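Local coordinates for protein LYND (PDB 4V1T) that probably acts as an ATP-dependent YcaO cyclodehydratase that turns cysteine side chains of a precursor peptide into thiazoline rings in cyanobactin biosynthesis, at residues Thr661-Thr666 / Asn769-Pro774; Glu618-Gly623 / Ala670-Leu675. All blocks are in the same frame, centred on the assembly; numbering follows the deposited sequence.

Contact 1. Residues Thr661-Thr666 / Asn769-Pro774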
loop_
_atom_site.group_PDB
_atom_site.type_symbol
_atom_site.label_atom_id
_atom_site.label_comp_id
_atom_site.label_asym_id
_atom_site.label_seq_id
_atom_site.Cartn_x
_atom_site.Cartn_y
_atom_site.Cartn_z
ATOM N N THR B 661 -0.177 -9.959 32.410
ATOM C CA THR B 661 1.246 -9.918 32.716
ATOM C C THR B 661 1.583 -10.846 33.898
ATOM O O THR B 661 2.500 -11.630 33.826
ATOM C CB THR B 661 1.685 -8.478 33.026
ATOM O OG1 THR B 661 1.427 -7.641 31.900
ATOM C CG2 THR B 661 3.114 -8.429 33.328
ATOM N N ASP B 662 0.793 -10.784 34.953
ATOM C CA ASP B 662 0.973 -11.649 36.119
ATOM C C ASP B 662 1.002 -13.120 35.714
ATOM O O ASP B 662 1.874 -13.877 36.133
ATOM C CB ASP B 662 -0.154 -11.423 37.125
ATOM C CG ASP B 662 0.157 -12.004 38.489
ATOM O OD1 ASP B 662 0.361 -13.237 38.591
ATOM O OD2 ASP B 662 0.204 -11.224 39.469
ATOM N N TRP B 663 0.033 -13.509 34.893
ATOM C CA TRP B 663 -0.056 -14.868 34.391
ATOM C C TRP B 663 1.213 -15.289 33.646
ATOM O O TRP B 663 1.733 -16.392 33.846
ATOM C CB TRP B 663 -1.261 -14.988 33.470
ATOM C CG TRP B 663 -1.224 -16.202 32.614
ATOM C CD1 TRP B 663 -0.673 -16.312 31.364
ATOM C CD2 TRP B 663 -1.764 -17.486 32.931
ATOM N NE1 TRP B 663 -0.840 -17.583 30.893
ATOM C CE2 TRP B 663 -1.502 -18.328 31.836
ATOM C CE3 TRP B 663 -2.442 -18.007 34.039
ATOM C CZ2 TRP B 663 -1.891 -19.662 31.818
ATOM C CZ3 TRP B 663 -2.828 -19.327 34.016
ATOM C CH2 TRP B 663 -2.550 -20.141 32.918
ATOM N N LEU B 664 1.713 -14.396 32.798
ATOM C CA LEU B 664 2.851 -14.701 31.937
ATOM C C LEU B 664 4.147 -14.912 32.717
ATOM O O LEU B 664 4.912 -15.827 32.418
ATOM C CB LEU B 664 3.034 -13.585 30.910
ATOM C CG LEU B 664 1.998 -13.550 29.788
ATOM C CD1 LEU B 664 1.992 -12.194 29.085
ATOM C CD2 LEU B 664 2.265 -14.653 28.778
ATOM N N ILE B 665 4.387 -14.075 33.718
ATOM C CA ILE B 665 5.641 -14.144 34.471
ATOM C C ILE B 665 5.581 -15.199 35.577
ATOM O O ILE B 665 6.577 -15.873 35.844
ATOM C CB ILE B 665 6.048 -12.759 35.071
ATOM C CG1 ILE B 665 7.140 -12.928 36.137
ATOM C CG2 ILE B 665 4.863 -12.046 35.700
ATOM C CD1 ILE B 665 7.787 -11.626 36.577
ATOM N N THR B 666 4.415 -15.353 36.207
ATOM C CA THR B 666 4.297 -16.192 37.402
ATOM C C THR B 666 3.969 -17.654 37.109
ATOM O O THR B 666 4.633 -18.558 37.612
ATOM C CB THR B 666 3.224 -15.663 38.389
ATOM O OG1 THR B 666 1.930 -15.692 37.776
ATOM C CG2 THR B 666 3.553 -14.247 38.846
ATOM N N ASN B 769 -12.442 -23.834 38.575
ATOM C CA ASN B 769 -11.096 -23.280 38.541
ATOM C C ASN B 769 -11.081 -21.885 39.159
ATOM O O ASN B 769 -11.770 -20.991 38.670
ATOM C CB ASN B 769 -10.592 -23.217 37.100
ATOM C CG ASN B 769 -9.092 -23.023 37.006
ATOM O OD1 ASN B 769 -8.443 -22.561 37.947
ATOM N ND2 ASN B 769 -8.532 -23.377 35.860
ATOM N N PRO B 770 -10.315 -21.700 40.248
ATOM C CA PRO B 770 -10.239 -20.386 40.879
ATOM C C PRO B 770 -9.390 -19.399 40.082
ATOM O O PRO B 770 -9.409 -18.205 40.373
ATOM C CB PRO B 770 -9.595 -20.687 42.236
ATOM C CG PRO B 770 -8.750 -21.871 41.973
ATOM C CD PRO B 770 -9.490 -22.691 40.961
ATOM N N THR B 771 -8.642 -19.899 39.102
ATOM C CA THR B 771 -7.825 -19.052 38.247
ATOM C C THR B 771 -8.627 -18.582 37.035
ATOM O O THR B 771 -9.020 -19.401 36.211
ATOM C CB THR B 771 -6.579 -19.786 37.745
ATOM O OG1 THR B 771 -5.807 -20.229 38.862
ATOM C CG2 THR B 771 -5.714 -18.857 36.877
ATOM N N PRO B 772 -8.880 -17.263 36.923
ATOM C CA PRO B 772 -9.629 -16.814 35.750
ATOM C C PRO B 772 -8.831 -17.050 34.466
ATOM O O PRO B 772 -7.604 -16.926 34.470
ATOM C CB PRO B 772 -9.840 -15.313 36.005
ATOM C CG PRO B 772 -9.522 -15.102 37.462
ATOM C CD PRO B 772 -8.521 -16.144 37.816
ATOM N N MET B 773 -9.521 -17.401 33.391
ATOM C CA MET B 773 -8.856 -17.614 32.117
ATOM C C MET B 773 -8.233 -16.282 31.684
ATOM O O MET B 773 -8.956 -15.305 31.490
ATOM C CB MET B 773 -9.847 -18.142 31.082
ATOM C CG MET B 773 -9.219 -19.055 30.029
ATOM S SD MET B 773 -8.193 -18.176 28.843
ATOM C CE MET B 773 -9.421 -17.199 28.007
ATOM N N PRO B 774 -6.892 -16.231 31.546
ATOM C CA PRO B 774 -6.199 -14.932 31.492
ATOM C C PRO B 774 -6.469 -14.105 30.235
ATOM O O PRO B 774 -6.541 -12.881 30.305
ATOM C CB PRO B 774 -4.713 -15.317 31.548
ATOM C CG PRO B 774 -4.665 -16.797 31.732
ATOM C CD PRO B 774 -5.966 -17.341 31.278
#
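Pro774 lies over one face of the Trp663 indole, pointing the CG corner of its ring at the aromatic system. That CG is 3.4 Å from the centroid of the six-membered ring and 21° off the normal, a CH-pi contact. The closest pair, Trp663 CD2 and Pro774 CG at 3.2 Å, shows how tightly the ring corner is pressed on the six-membered ring near CD2, while Pro774 CB covers the five-membered side near CG. The indole is carried out from helix 661-666 by a chi1 of 164°, which sets CG anti to the backbone N. At the far rim Thr771 CG2 approaches Trp663 CZ3 obliquely at 4.1 Å, the two side chains crossing at about a right angle. The indole NE1 donates to Leu620 O, which helps to fix the ring's rotation. An alanine here would be likely to strip Pro774 of the aromatic face it rests on and leave Leu620 O without its donor. The tail that brings the prolines in starts with an Asx turn, Thr771 N bonding to Asn769 OD1 at 2.9 Å. Its alternating Pro770, Pro772 and Pro774 form the proline-rich PxPxP C-terminus known from many YcaO cyclodehydratases.

Contact 2. Residues Glu618-Gly623 / Ala670-Leu675; sequences ERLILG and ADHPYL
Leu675 meets two leucines of the other segment, one with each methyl. Its CD1 touches Leu620 CD1 at 3.8 Å, and its CD2 reaches Leu622 CD2 at 4.0 Å. The Leu675 side chain runs obliquely to Leu620 but nearly perpendicular to Leu622, so the fork of its two methyls spans both neighbours. Leu622 gets there with a chi1 of 43°, its CG held between backbone N and carbonyl carbon. Leu620 CD1 also comes obliquely to His672 CD2, a looser approach at 4.4 Å. Leu675 additionally packs on Trp558 and Trp559 of helix 538-561, which makes this a buried hydrophobic patch.

In the fold, Leu622 sits on strand 621-626, an outer strand of the three-stranded antiparallel sheet with 590-596 and 605-612, and Leu620 just precedes it. Leu675 is presented by a type I beta turn, closed by Leu675 N bonding to His672 O at 3.0 Å.

The polar contacts flank the leucines. The imidazole of His672 is gripped at both nitrogens: ND1 pairs with Tyr674 OH at 2.8 Å, and NE2 bonds to Glu667 OE1, which should leave the ring little freedom to turn.

A single water provides the polar link between the segments. It donates to Glu618 OE2 at 2.9 Å and accepts from Ala670 N at the same distance, while OE1 of that carboxylate takes a hydrogen bond from Leu669 N, so both oxygens of Glu618 face the loop before His672.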
loop_
_atom_site.group_PDB
_atom_site.type_symbol
_atom_site.label_atom_id
_atom_site.label_comp_id
_atom_site.label_asym_id
_atom_site.label_seq_id
_atom_site.Cartn_x
_atom_site.Cartn_y
_atom_site.Cartn_z
ATOM N N GLU B 618 7.827 -18.929 32.027
ATOM C CA GLU B 618 7.339 -19.856 31.006
ATOM C C GLU B 618 6.462 -19.187 29.945
ATOM O O GLU B 618 6.329 -19.704 28.844
ATOM C CB GLU B 618 6.569 -20.998 31.657
ATOM C CG GLU B 618 7.462 -21.935 32.457
ATOM C CD GLU B 618 6.747 -23.199 32.893
ATOM O OE1 GLU B 618 5.612 -23.441 32.425
ATOM O OE2 GLU B 618 7.326 -23.953 33.704
ATOM N N ARG B 619 5.871 -18.049 30.298
ATOM C CA ARG B 619 5.031 -17.272 29.390
ATOM C C ARG B 619 3.970 -18.156 28.757
ATOM O O ARG B 619 3.902 -18.292 27.530
ATOM C CB ARG B 619 5.871 -16.617 28.283
ATOM C CG ARG B 619 7.115 -15.893 28.768
ATOM C CD ARG B 619 6.944 -14.391 28.890
ATOM N NE ARG B 619 8.181 -13.730 28.474
ATOM C CZ ARG B 619 8.492 -12.469 28.741
ATOM N NH1 ARG B 619 7.665 -11.717 29.443
ATOM N NH2 ARG B 619 9.643 -11.967 28.315
ATOM N N LEU B 620 3.164 -18.779 29.598
ATOM C CA LEU B 620 2.111 -19.648 29.120
ATOM C C LEU B 620 1.152 -18.833 28.275
ATOM O O LEU B 620 0.549 -17.855 28.718
ATOM C CB LEU B 620 1.359 -20.322 30.276
ATOM C CG LEU B 620 2.191 -21.318 31.085
ATOM C CD1 LEU B 620 1.395 -21.819 32.280
ATOM C CD2 LEU B 620 2.647 -22.477 30.208
ATOM N N ILE B 621 1.033 -19.240 27.032
ATOM C CA ILE B 621 0.152 -18.575 26.122
ATOM C C ILE B 621 -0.707 -19.624 25.454
ATOM O O ILE B 621 -0.309 -20.770 25.278
ATOM C CB ILE B 621 0.964 -17.715 25.134
ATOM C CG1 ILE B 621 1.600 -16.563 25.928
ATOM C CG2 ILE B 621 0.071 -17.164 24.026
ATOM C CD1 ILE B 621 2.584 -15.752 25.186
ATOM N N LEU B 622 -1.907 -19.229 25.098
ATOM C CA LEU B 622 -2.807 -20.130 24.434
ATOM C C LEU B 622 -3.770 -19.370 23.526
ATOM O O LEU B 622 -3.925 -18.149 23.633
ATOM C CB LEU B 622 -3.544 -20.976 25.469
ATOM C CG LEU B 622 -4.037 -20.215 26.688
ATOM C CD1 LEU B 622 -5.312 -19.501 26.328
ATOM C CD2 LEU B 622 -4.257 -21.149 27.862
ATOM N N GLY B 623 -4.396 -20.100 22.616
ATOM C CA GLY B 623 -5.271 -19.510 21.621
ATOM C C GLY B 623 -6.311 -20.524 21.214
ATOM O O GLY B 623 -6.069 -21.729 21.288
ATOM N N ALA B 670 3.453 -26.692 35.701
ATOM C CA ALA B 670 3.221 -27.512 36.885
ATOM C C ALA B 670 2.053 -27.011 37.724
ATOM O O ALA B 670 1.531 -27.743 38.560
ATOM C CB ALA B 670 4.477 -27.565 37.731
ATOM N N ASP B 671 1.656 -25.761 37.517
ATOM C CA ASP B 671 0.529 -25.181 38.247
ATOM C C ASP B 671 -0.810 -25.485 37.577
ATOM O O ASP B 671 -1.857 -25.310 38.193
ATOM C CB ASP B 671 0.687 -23.660 38.356
ATOM C CG ASP B 671 1.773 -23.248 39.326
ATOM O OD1 ASP B 671 1.626 -23.494 40.539
ATOM O OD2 ASP B 671 2.760 -22.636 38.877
ATOM N N HIS B 672 -0.770 -25.899 36.308
ATOM C CA HIS B 672 -1.981 -26.152 35.522
ATOM C C HIS B 672 -1.794 -27.365 34.609
ATOM O O HIS B 672 -1.596 -27.214 33.409
ATOM C CB HIS B 672 -2.331 -24.920 34.687
ATOM C CG HIS B 672 -2.311 -23.641 35.462
ATOM N ND1 HIS B 672 -3.404 -23.176 36.165
ATOM C CD2 HIS B 672 -1.324 -22.737 35.661
ATOM C CE1 HIS B 672 -3.092 -22.036 36.757
ATOM N NE2 HIS B 672 -1.833 -21.748 36.472
ATOM N N PRO B 673 -1.844 -28.577 35.185
ATOM C CA PRO B 673 -1.610 -29.807 34.411
ATOM C C PRO B 673 -2.660 -30.070 33.334
ATOM O O PRO B 673 -2.414 -30.855 32.414
ATOM C CB PRO B 673 -1.648 -30.908 35.480
ATOM C CG PRO B 673 -2.446 -30.337 36.586
ATOM C CD PRO B 673 -2.186 -28.864 36.589
ATOM N N TYR B 674 -3.810 -29.412 33.448
ATOM C CA TYR B 674 -4.856 -29.510 32.444
ATOM C C TYR B 674 -4.502 -28.755 31.147
ATOM O O TYR B 674 -5.307 -28.711 30.211
ATOM C CB TYR B 674 -6.185 -28.991 33.005
ATOM C CG TYR B 674 -6.114 -27.591 33.591
ATOM C CD1 TYR B 674 -5.774 -27.392 34.923
ATOM C CD2 TYR B 674 -6.397 -26.474 32.816
ATOM C CE1 TYR B 674 -5.704 -26.121 35.459
ATOM C CE2 TYR B 674 -6.333 -25.200 33.344
ATOM C CZ TYR B 674 -5.986 -25.031 34.660
ATOM O OH TYR B 674 -5.922 -23.769 35.181
ATOM N N LEU B 675 -3.308 -28.165 31.095
ATOM C CA LEU B 675 -2.821 -27.495 29.893
ATOM C C LEU B 675 -2.103 -28.452 28.954
ATOM O O LEU B 675 -2.106 -28.255 27.739
ATOM C CB LEU B 675 -1.876 -26.351 30.258
ATOM C CG LEU B 675 -2.488 -25.092 30.876
ATOM C CD1 LEU B 675 -1.389 -24.071 31.107
ATOM C CD2 LEU B 675 -3.579 -24.492 30.005
HETATM O O HOH W 1 6.227 -26.341 34.857
#

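In the fold
The centres of contact 1 and contact 2 are 9 Å apart, well out from the middle of the chain in the region of the YcaO domain. Along the chain their segments alternate: 618-623, 661-666, 670-675, then 769-774. Helix 661-666, the edge strand 621-626 and the C-terminal tail pack on one another in a triangle: Leu664 CD2 meets Ile621 CG1 at 3.5 Å, the Trp663 ring lies against His672, and Met773 reaches Leu622 and Phe624. Asn769 ND2 probably bonds Tyr674 OH, tying the tail to the 670-675 loop. Magnesium ions lie about 13 Å from the Pro774 side chain and about 10 Å from that of Leu622, which is also about 12 Å from the bound ADP, so both contacts lie near the nucleotide site without touching it.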